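Local coordinates for interferon (Danio rerio, PDB 3PIV), which probably acts as a secreted type I interferon cytokine that binds cell-surface receptors and takes part in antiviral defence, at residues 109-112 and 113-117; 143-146 and 147-151. All coordinates share one frame; numbering follows the deposited sequence.

Contact 1. Residues 109-112 and 113-117; sequences KESY and EIRIK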
# COMPACT_ATOMS: atom_id res chain seq x y z
N LYS A 109 11.86 17.28 3.76
CA LYS A 109 10.95 16.14 3.61
C LYS A 109 10.41 16.15 2.18
O LYS A 109 9.95 17.18 1.68
CB LYS A 109 9.81 16.22 4.63
CG LYS A 109 9.20 14.85 4.94
CD LYS A 109 7.87 14.97 5.69
CE LYS A 109 8.06 15.59 7.07
NZ LYS A 109 6.93 15.24 7.98
N GLU A 110 10.50 15.00 1.51
CA GLU A 110 10.04 14.91 0.13
C GLU A 110 8.52 15.08 0.09
O GLU A 110 7.80 14.65 1.00
CB GLU A 110 10.45 13.58 -0.50
CG GLU A 110 11.94 13.44 -0.76
CD GLU A 110 12.50 14.54 -1.68
OE1 GLU A 110 11.75 15.05 -2.55
OE2 GLU A 110 13.70 14.88 -1.53
N SER A 111 8.02 15.70 -0.97
CA SER A 111 6.60 15.92 -1.08
C SER A 111 5.84 14.60 -1.21
O SER A 111 4.68 14.50 -0.80
CB SER A 111 6.29 16.83 -2.27
OG SER A 111 6.64 16.19 -3.48
N TYR A 112 6.48 13.57 -1.75
CA TYR A 112 5.78 12.29 -1.86
C TYR A 112 5.49 11.65 -0.50
O TYR A 112 4.44 11.06 -0.31
CB TYR A 112 6.47 11.32 -2.83
CG TYR A 112 7.92 10.98 -2.53
CD1 TYR A 112 8.26 10.06 -1.54
CD2 TYR A 112 8.95 11.54 -3.28
CE1 TYR A 112 9.58 9.73 -1.30
CE2 TYR A 112 10.26 11.23 -3.04
CZ TYR A 112 10.58 10.32 -2.05
OH TYR A 112 11.91 10.02 -1.83
N GLU A 113 6.41 11.80 0.45
CA GLU A 113 6.17 11.29 1.80
C GLU A 113 5.02 12.03 2.48
O GLU A 113 4.16 11.42 3.12
CB GLU A 113 7.44 11.39 2.66
CG GLU A 113 7.22 10.97 4.12
CD GLU A 113 8.48 11.05 4.96
OE1 GLU A 113 9.59 11.05 4.40
OE2 GLU A 113 8.36 11.10 6.20
N ILE A 114 5.00 13.34 2.33
CA ILE A 114 3.91 14.15 2.84
C ILE A 114 2.55 13.79 2.21
O ILE A 114 1.57 13.58 2.92
CB ILE A 114 4.20 15.66 2.63
CG1 ILE A 114 5.51 16.05 3.36
CG2 ILE A 114 3.02 16.49 3.08
CD1 ILE A 114 5.98 17.47 3.15
N ARG A 115 2.50 13.72 0.89
CA ARG A 115 1.26 13.44 0.18
C ARG A 115 0.74 12.03 0.46
O ARG A 115 -0.44 11.86 0.74
CB ARG A 115 1.42 13.67 -1.33
CG ARG A 115 1.92 15.08 -1.67
CD ARG A 115 2.27 15.24 -3.16
NE ARG A 115 1.11 15.03 -4.03
CZ ARG A 115 1.11 15.20 -5.35
NH1 ARG A 115 2.21 15.59 -5.96
NH2 ARG A 115 0.02 14.99 -6.05
N ILE A 116 1.62 11.03 0.39
CA ILE A 116 1.18 9.65 0.65
C ILE A 116 0.66 9.49 2.09
O ILE A 116 -0.35 8.83 2.33
CB ILE A 116 2.26 8.58 0.30
CG1 ILE A 116 1.62 7.19 0.20
CG2 ILE A 116 3.41 8.57 1.34
CD1 ILE A 116 0.56 7.06 -0.87
N LYS A 117 1.34 10.07 3.07
CA LYS A 117 0.85 10.06 4.43
C LYS A 117 -0.51 10.71 4.49
O LYS A 117 -1.42 10.19 5.03
CB LYS A 117 1.78 10.80 5.33
CG LYS A 117 1.39 10.71 6.74
CD LYS A 117 2.27 11.46 7.66
CE LYS A 117 2.50 10.72 8.95
NZ LYS A 117 3.02 11.56 10.06

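Contact 2. Residues 143-146 and 147-151; sequences VVKS and HLQRM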
# COMPACT_ATOMS: atom_id res chain seq x y z
N VAL A 143 -9.39 0.45 -2.56
CA VAL A 143 -8.32 1.44 -2.69
C VAL A 143 -6.92 0.80 -2.65
O VAL A 143 -6.07 1.12 -3.47
CB VAL A 143 -8.40 2.56 -1.61
CG1 VAL A 143 -7.08 3.30 -1.49
CG2 VAL A 143 -9.53 3.54 -1.94
N VAL A 144 -6.72 -0.12 -1.72
CA VAL A 144 -5.44 -0.82 -1.58
C VAL A 144 -5.11 -1.62 -2.85
O VAL A 144 -3.95 -1.70 -3.26
CB VAL A 144 -5.44 -1.76 -0.36
CG1 VAL A 144 -4.26 -2.72 -0.41
CG2 VAL A 144 -5.40 -0.94 0.91
N LYS A 145 -6.14 -2.21 -3.46
CA LYS A 145 -5.98 -2.87 -4.76
C LYS A 145 -5.37 -1.90 -5.76
O LYS A 145 -4.42 -2.23 -6.46
CB LYS A 145 -7.31 -3.39 -5.29
CG LYS A 145 -7.18 -4.10 -6.66
CD LYS A 145 -8.54 -4.52 -7.21
CE LYS A 145 -8.40 -5.42 -8.43
NZ LYS A 145 -9.73 -5.91 -8.88
N SER A 146 -5.90 -0.68 -5.82
CA SER A 146 -5.34 0.32 -6.72
C SER A 146 -3.88 0.70 -6.41
O SER A 146 -3.10 0.93 -7.32
CB SER A 146 -6.22 1.56 -6.78
OG SER A 146 -7.28 1.35 -7.70
N HIS A 147 -3.51 0.76 -5.13
CA HIS A 147 -2.12 1.06 -4.79
C HIS A 147 -1.24 -0.07 -5.31
O HIS A 147 -0.18 0.16 -5.88
CB HIS A 147 -1.94 1.17 -3.27
CG HIS A 147 -2.42 2.46 -2.69
ND1 HIS A 147 -1.68 3.62 -2.74
CD2 HIS A 147 -3.57 2.77 -2.05
CE1 HIS A 147 -2.36 4.60 -2.16
NE2 HIS A 147 -3.50 4.10 -1.72
N LEU A 148 -1.68 -1.30 -5.08
CA LEU A 148 -0.85 -2.44 -5.44
C LEU A 148 -0.62 -2.47 -6.96
O LEU A 148 0.47 -2.81 -7.42
CB LEU A 148 -1.48 -3.76 -4.97
CG LEU A 148 -1.55 -4.00 -3.44
CD1 LEU A 148 -2.33 -5.25 -3.12
CD2 LEU A 148 -0.14 -4.07 -2.84
N GLN A 149 -1.65 -2.10 -7.73
CA GLN A 149 -1.55 -2.11 -9.20
C GLN A 149 -0.56 -1.06 -9.67
O GLN A 149 0.30 -1.35 -10.46
CB GLN A 149 -2.93 -1.91 -9.85
CG GLN A 149 -3.76 -3.16 -9.84
CD GLN A 149 -5.24 -2.92 -10.05
OE1 GLN A 149 -5.75 -1.82 -9.84
NE2 GLN A 149 -5.95 -3.98 -10.45
N ARG A 150 -0.66 0.15 -9.13
CA ARG A 150 0.27 1.21 -9.50
C ARG A 150 1.70 1.00 -8.96
O ARG A 150 2.67 1.32 -9.65
CB ARG A 150 -0.29 2.57 -9.09
CG ARG A 150 -1.63 2.95 -9.75
CD ARG A 150 -1.51 3.22 -11.25
NE ARG A 150 -0.56 4.28 -11.60
CZ ARG A 150 -0.88 5.56 -11.78
NH1 ARG A 150 -2.13 5.96 -11.62
NH2 ARG A 150 0.05 6.45 -12.09
N MET A 151 1.83 0.49 -7.74
CA MET A 151 3.15 0.20 -7.19
C MET A 151 3.93 -0.73 -8.10
O MET A 151 5.12 -0.58 -8.26
CB MET A 151 3.05 -0.40 -5.78
CG MET A 151 2.60 0.62 -4.74
SD MET A 151 2.02 -0.18 -3.23
CE MET A 151 3.57 -0.32 -2.33
O HOH W 1 -4.76 1.35 -10.10
O HOH W 2 -7.17 0.45 -10.32

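Contact 1. Residues 109-112 and 113-117
The carbonyl oxygen Glu110 O is gripped by two backbone amides at once, both weakly: Glu113 N reaches it at 3.2 Å with a bent N-H angle of 124°, and Ile114 N at 3.4 Å but almost straight. Arg115 N then bonds to Ser111 O at 2.9 Å, and Ile116 N makes the matching bond to Tyr112 O. The CG of Arg115 lies close against that same Ser111 oxygen. These are the opening turns of helix 111-129, with Glu110 at the N-cap position, in the helical bundle of a type I interferon. On the outer side Lys109, still in the loop, folds back along the turn: its CD packs tightly on Ile114 CG1, 3.5 Å away, while its chain runs at about a right angle to that of Glu113. The lysine bends at chi3 (-65°), yet Lys109 NZ stays 4.7 Å from Glu113 OE2, so any attraction between the two charges acts without direct contact. Tyr112, with CG between the backbone N and the carbonyl carbon (chi1 57°), turns its ring in toward helices 37-44 and 48-66, and Glu110 CB sits over one face, offset toward the rim. The Tyr112 hydroxyl hydrogen-bonds Asp50 of helix 48-66.

Contact 2. Residues 143-146 and 147-151
Two turns in the middle of helix 134-158, a long helix of the interferon bundle, form this contact, and most of their side chains pair four residues apart. Val143 and His147 lie side by side on the buried face, with Val143 CG1 3.6 Å from His147 CD2. The imidazole is held at both nitrogens, ND1 by Tyr40 and NE2 by His119, which fixes the rotation of the ring. Beneath these side chains, His147 N bonds to Val143 O in the carbonyl plane, and Leu148 N takes Val144 O at 2.9 Å. Val144 CG1 and Leu148 CD1 meet more loosely at 4.2 Å, and Leu148 also packs on helix 10-23. On the more open side, Lys145 sends CG out opposite the backbone N (chi1 -180°) and continues extended, crossing Gln149 with its CE 3.5 Å from Gln149 NE2. The other end of that amide faces water: one molecule donates to Gln149 OE1 at 2.7 Å and also bonds Ser146 OG, 2.8 Å away, a hydroxyl paired with Arg142 as well. A second water donates to Ser146 O and, weakly, to the same OE1. Water thus supplies the polar link between Ser146 and Gln149, whereas the imidazole gets its polar partners from helices 37-44 and 111-129.

Contact 1 starts helix 111-129 near the periphery of the molecule, and contact 2 lies midway along helix 134-158, much closer to the centre of the chain. Although the contact centres are about 17 Å apart, the contacts touch where Ile116 CD1 packs 4.0 Å from His147 CE1. Side chains of both contacts also touch helices 37-44 and 48-66. Each has a buried side and a more open one. At 109-117 the outer side carries a lysine aliphatic chain and charges that do not meet, and the first backbone bonds are weak; 143-151 has full-strength helix bonds, with a buried polar ring on one side and ordered water on another.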